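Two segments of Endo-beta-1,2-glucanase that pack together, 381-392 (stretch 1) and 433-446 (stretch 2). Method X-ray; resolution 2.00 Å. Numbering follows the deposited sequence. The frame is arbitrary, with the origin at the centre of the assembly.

Stretch 1, residues 381-392: ITPYSVFPTVLF
Stretch 2, residues 433-446: WDSKVSTVNAILGG

Two helices that run side by side in nearly the same direction can, at close spacing, pack a small side chain against the facing backbone, and this pair from Endo-beta-1,2-glucanase illustrates the principle. The 433-446 stretch is helical through Ile443; its partner enters from extended Ile381, makes a 3-10 turn over 383-385 and continues into a short helix that includes Phe387 to Val390. The axes approach to 8.5 Å with only 9° between their N-to-C directions. The register is given by two CA pairs: Tyr384 CA lies 5.0 Å from Ser435 CA. Farther along, Phe387 CA lies 4.7 Å from Thr439 CA. No direct hydrogen bond crosses; the contact buries 497 Å², mostly through packing, with one water-mediated link.

Trp433 (phi/psi -56/-47, chi1 m) lies out of reach, but its carbonyl accepts from the backbone ahead, Trp433 O to Val437 N being 2.8 Å. Asp434 (chi1 m) meets the partner through its carbonyl: Asp434 O sits over one face of the Tyr384 ring, 3.3 Å from Tyr384 CD2. The same oxygen accepts a hydrogen bond from Ser438, Ser438 OG to Asp434 O being 2.6 Å. A water adds an indirect link, its oxygen donating to Asp434 OD2 at 2.7 Å and to Tyr384 OH at 3.3 Å.

Tyr384 points toward the partner with chi1 at 99°, between wells, and chi2 at -89°. Ser435 (-88/-3, chi1 p) lines the same residue: Ser435 O is 3.3 Å from Tyr384 CB, and Ser435 CB is 4.1 Å from Tyr384 CD1. At Lys436 the backbone departs from regular helical values (-132/-51), and its CA-to-CB bond, like that of Val437 (chi1 t), points away from the contact.

Ser438 (-58/-48, chi1 p) points toward the partner. Its OG lies 3.3 Å from Tyr384 CD2, while Ser438 CB is 4.1 Å from Phe387 CD2, so one small residue touches two aromatic rings. Thr439 (chi1 m) follows with its OG1 3.3 Å from Tyr384 CA and its CG2 4.1 Å from Val386 CG2 (chi1 m). Thr439 CA is 3.9 Å from Phe387 CB, reflecting the close backbone approach here.

Val440 (chi1 t) points away, and the end of Asn441 (chi1 m) leads away too. Ala442 (-68/-42) is a clear example of the principle. Its single methyl carbon, CB, packs 3.4 Å from Phe387 O and 3.9 Å from Phe387 CB, lying at the edge of that ring (chi1 89°, p; chi2 74°). Ala442 CB is also 4.0 Å from Val390 CG1 (chi1 t) and 4.1 Å from Leu391 CD2 (chi1 m, chi2 t), whose CA-to-CB bond points sideways although its end comes nearer.

Ile443 (chi1 m, chi2 t) points away at its CA-to-CB bond, yet Ile443 CG1 reaches within 4.1 Å of Val390 CG1. Beyond Leu444 (-82/-2, chi1 m), Gly445 leaves helical geometry at 89/19. The Schellman motif is closed by Gly446 N to Asn441 O at 2.9 Å and Gly445 N to Ala442 O at 3.0 Å; Gly446 continues at 67/-173.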

# COMPACT_ATOMS: atom_id res chain seq x y z
N ILE A 381 3.29 17.17 -0.92
CA ILE A 381 4.00 16.13 -0.16
C ILE A 381 2.99 15.40 0.73
O ILE A 381 1.91 15.93 1.05
CB ILE A 381 5.15 16.74 0.67
CG1 ILE A 381 4.67 17.91 1.54
CG2 ILE A 381 6.31 17.13 -0.24
CD1 ILE A 381 5.72 18.47 2.47
N THR A 382 3.35 14.19 1.16
CA THR A 382 2.45 13.34 1.94
C THR A 382 3.22 12.52 2.97
O THR A 382 4.28 11.98 2.67
CB THR A 382 1.60 12.44 1.03
OG1 THR A 382 0.79 11.59 1.85
CG2 THR A 382 2.43 11.58 0.10
N PRO A 383 2.67 12.37 4.19
CA PRO A 383 3.30 11.52 5.21
C PRO A 383 3.59 10.07 4.79
O PRO A 383 4.59 9.52 5.23
CB PRO A 383 2.28 11.56 6.36
CG PRO A 383 1.60 12.91 6.20
CD PRO A 383 1.47 13.06 4.70
N TYR A 384 2.75 9.47 3.94
CA TYR A 384 2.92 8.04 3.61
C TYR A 384 4.17 7.80 2.74
O TYR A 384 4.61 6.65 2.61
CB TYR A 384 1.65 7.45 3.01
CG TYR A 384 1.58 7.33 1.51
CD1 TYR A 384 1.09 8.36 0.73
CD2 TYR A 384 1.91 6.15 0.87
CE1 TYR A 384 0.97 8.24 -0.65
CE2 TYR A 384 1.81 6.01 -0.51
CZ TYR A 384 1.34 7.06 -1.27
OH TYR A 384 1.23 6.92 -2.63
N SER A 385 4.74 8.87 2.17
CA SER A 385 6.02 8.82 1.46
C SER A 385 7.12 8.17 2.32
O SER A 385 8.10 7.66 1.79
CB SER A 385 6.45 10.18 0.99
OG SER A 385 6.71 11.05 2.09
N VAL A 386 6.96 8.19 3.65
CA VAL A 386 7.96 7.66 4.58
C VAL A 386 7.86 6.13 4.73
O VAL A 386 8.73 5.55 5.36
CB VAL A 386 7.85 8.30 5.97
CG1 VAL A 386 7.78 9.82 5.90
CG2 VAL A 386 6.69 7.73 6.77
N PHE A 387 6.81 5.47 4.22
CA PHE A 387 6.60 4.06 4.59
C PHE A 387 7.82 3.21 4.21
O PHE A 387 8.25 2.39 5.02
CB PHE A 387 5.26 3.51 4.08
CG PHE A 387 5.23 2.91 2.71
CD1 PHE A 387 5.78 1.66 2.47
CD2 PHE A 387 4.61 3.57 1.66
CE1 PHE A 387 5.74 1.11 1.20
CE2 PHE A 387 4.58 3.02 0.39
CZ PHE A 387 5.13 1.78 0.16
N PRO A 388 8.47 3.38 3.03
CA PRO A 388 9.63 2.55 2.69
C PRO A 388 10.85 2.87 3.57
O PRO A 388 11.66 1.99 3.84
CB PRO A 388 9.95 2.88 1.22
CG PRO A 388 8.77 3.69 0.73
CD PRO A 388 8.15 4.33 1.96
N THR A 389 10.96 4.13 4.01
CA THR A 389 12.02 4.56 4.91
C THR A 389 11.85 3.85 6.26
O THR A 389 12.83 3.39 6.86
CB THR A 389 12.02 6.08 5.07
OG1 THR A 389 11.77 6.69 3.80
CG2 THR A 389 13.32 6.60 5.64
N VAL A 390 10.60 3.76 6.73
CA VAL A 390 10.27 3.18 8.03
C VAL A 390 10.79 1.73 8.11
O VAL A 390 11.25 1.31 9.17
CB VAL A 390 8.76 3.26 8.31
CG1 VAL A 390 8.35 2.34 9.45
CG2 VAL A 390 8.33 4.69 8.59
N LEU A 391 10.72 0.99 6.99
CA LEU A 391 11.15 -0.41 6.96
C LEU A 391 12.64 -0.54 7.28
O LEU A 391 13.05 -1.56 7.84
CB LEU A 391 10.82 -1.02 5.59
CG LEU A 391 9.32 -1.16 5.29
CD1 LEU A 391 9.09 -1.66 3.87
CD2 LEU A 391 8.65 -2.10 6.29
N PHE A 392 13.45 0.48 6.94
CA PHE A 392 14.90 0.47 7.19
C PHE A 392 15.28 1.19 8.49
O PHE A 392 16.25 0.81 9.15
CB PHE A 392 15.66 1.07 6.00
CG PHE A 392 15.73 0.12 4.84
CD1 PHE A 392 16.63 -0.94 4.87
CD2 PHE A 392 14.88 0.24 3.76
CE1 PHE A 392 16.68 -1.85 3.83
CE2 PHE A 392 14.93 -0.68 2.71
CZ PHE A 392 15.83 -1.72 2.75
N TRP A 433 -6.86 5.05 2.99
CA TRP A 433 -6.03 3.91 3.40
C TRP A 433 -4.61 4.09 2.87
O TRP A 433 -3.64 3.89 3.61
CB TRP A 433 -6.61 2.58 2.91
CG TRP A 433 -7.86 2.17 3.62
CD1 TRP A 433 -9.13 2.55 3.31
CD2 TRP A 433 -7.96 1.32 4.77
NE1 TRP A 433 -10.02 1.99 4.18
CE2 TRP A 433 -9.34 1.23 5.09
CE3 TRP A 433 -7.04 0.62 5.56
CZ2 TRP A 433 -9.80 0.48 6.17
CZ3 TRP A 433 -7.51 -0.11 6.63
CH2 TRP A 433 -8.86 -0.18 6.94
N ASP A 434 -4.52 4.46 1.58
CA ASP A 434 -3.24 4.59 0.87
C ASP A 434 -2.31 5.58 1.60
O ASP A 434 -1.11 5.31 1.73
CB ASP A 434 -3.45 4.98 -0.60
CG ASP A 434 -3.83 3.83 -1.52
OD1 ASP A 434 -4.85 3.18 -1.26
OD2 ASP A 434 -3.12 3.60 -2.52
N SER A 435 -2.84 6.72 2.07
CA SER A 435 -1.99 7.79 2.65
C SER A 435 -1.74 7.61 4.15
O SER A 435 -1.02 8.39 4.74
CB SER A 435 -2.55 9.18 2.37
OG SER A 435 -3.64 9.48 3.22
N LYS A 436 -2.34 6.58 4.77
CA LYS A 436 -2.32 6.47 6.23
C LYS A 436 -1.91 5.07 6.70
O LYS A 436 -1.04 4.93 7.57
CB LYS A 436 -3.70 6.81 6.78
CG LYS A 436 -4.10 8.27 6.65
CD LYS A 436 -5.55 8.52 7.00
CE LYS A 436 -5.88 8.26 8.45
NZ LYS A 436 -5.00 9.05 9.35
N VAL A 437 -2.56 4.04 6.16
CA VAL A 437 -2.44 2.68 6.68
C VAL A 437 -1.31 1.94 5.95
O VAL A 437 -0.89 0.88 6.42
CB VAL A 437 -3.78 1.94 6.62
CG1 VAL A 437 -3.69 0.53 7.19
CG2 VAL A 437 -4.86 2.74 7.34
N SER A 438 -0.81 2.50 4.84
CA SER A 438 0.47 2.06 4.25
C SER A 438 1.59 2.22 5.30
O SER A 438 2.38 1.30 5.54
CB SER A 438 0.79 2.84 3.00
OG SER A 438 0.64 4.23 3.24
N THR A 439 1.63 3.39 5.93
CA THR A 439 2.60 3.72 6.95
C THR A 439 2.42 2.80 8.16
O THR A 439 3.38 2.25 8.68
CB THR A 439 2.51 5.19 7.36
OG1 THR A 439 2.60 5.96 6.16
CG2 THR A 439 3.60 5.58 8.34
N VAL A 440 1.17 2.61 8.58
CA VAL A 440 0.86 1.72 9.69
C VAL A 440 1.44 0.33 9.39
O VAL A 440 2.14 -0.25 10.24
CB VAL A 440 -0.65 1.67 9.99
CG1 VAL A 440 -0.99 0.55 10.97
CG2 VAL A 440 -1.15 3.01 10.49
N ASN A 441 1.19 -0.18 8.18
CA ASN A 441 1.63 -1.53 7.80
C ASN A 441 3.17 -1.60 7.78
O ASN A 441 3.74 -2.64 8.13
CB ASN A 441 0.98 -2.00 6.50
CG ASN A 441 -0.36 -2.65 6.75
OD1 ASN A 441 -0.45 -3.58 7.55
ND2 ASN A 441 -1.41 -2.17 6.10
N ALA A 442 3.84 -0.51 7.42
CA ALA A 442 5.30 -0.44 7.48
C ALA A 442 5.80 -0.47 8.94
O ALA A 442 6.77 -1.14 9.26
CB ALA A 442 5.80 0.76 6.73
N ILE A 443 5.12 0.27 9.83
CA ILE A 443 5.45 0.28 11.26
C ILE A 443 5.35 -1.14 11.84
O ILE A 443 6.15 -1.51 12.67
CB ILE A 443 4.54 1.28 12.02
CG1 ILE A 443 4.96 2.73 11.75
CG2 ILE A 443 4.49 0.97 13.51
CD1 ILE A 443 3.93 3.76 12.15
N LEU A 444 4.39 -1.94 11.36
CA LEU A 444 4.16 -3.33 11.84
C LEU A 444 5.11 -4.33 11.16
O LEU A 444 5.05 -5.52 11.46
CB LEU A 444 2.70 -3.71 11.56
CG LEU A 444 1.66 -2.91 12.34
CD1 LEU A 444 0.26 -3.27 11.88
CD2 LEU A 444 1.81 -3.15 13.84
N GLY A 445 5.96 -3.85 10.25
CA GLY A 445 7.02 -4.62 9.64
C GLY A 445 6.58 -5.35 8.37
O GLY A 445 7.24 -6.29 7.95
N GLY A 446 5.46 -4.92 7.76
CA GLY A 446 4.89 -5.64 6.63
C GLY A 446 4.35 -7.00 7.05
O GLY A 446 4.32 -7.30 8.26
O HOH W 1 -0.86 4.62 -3.62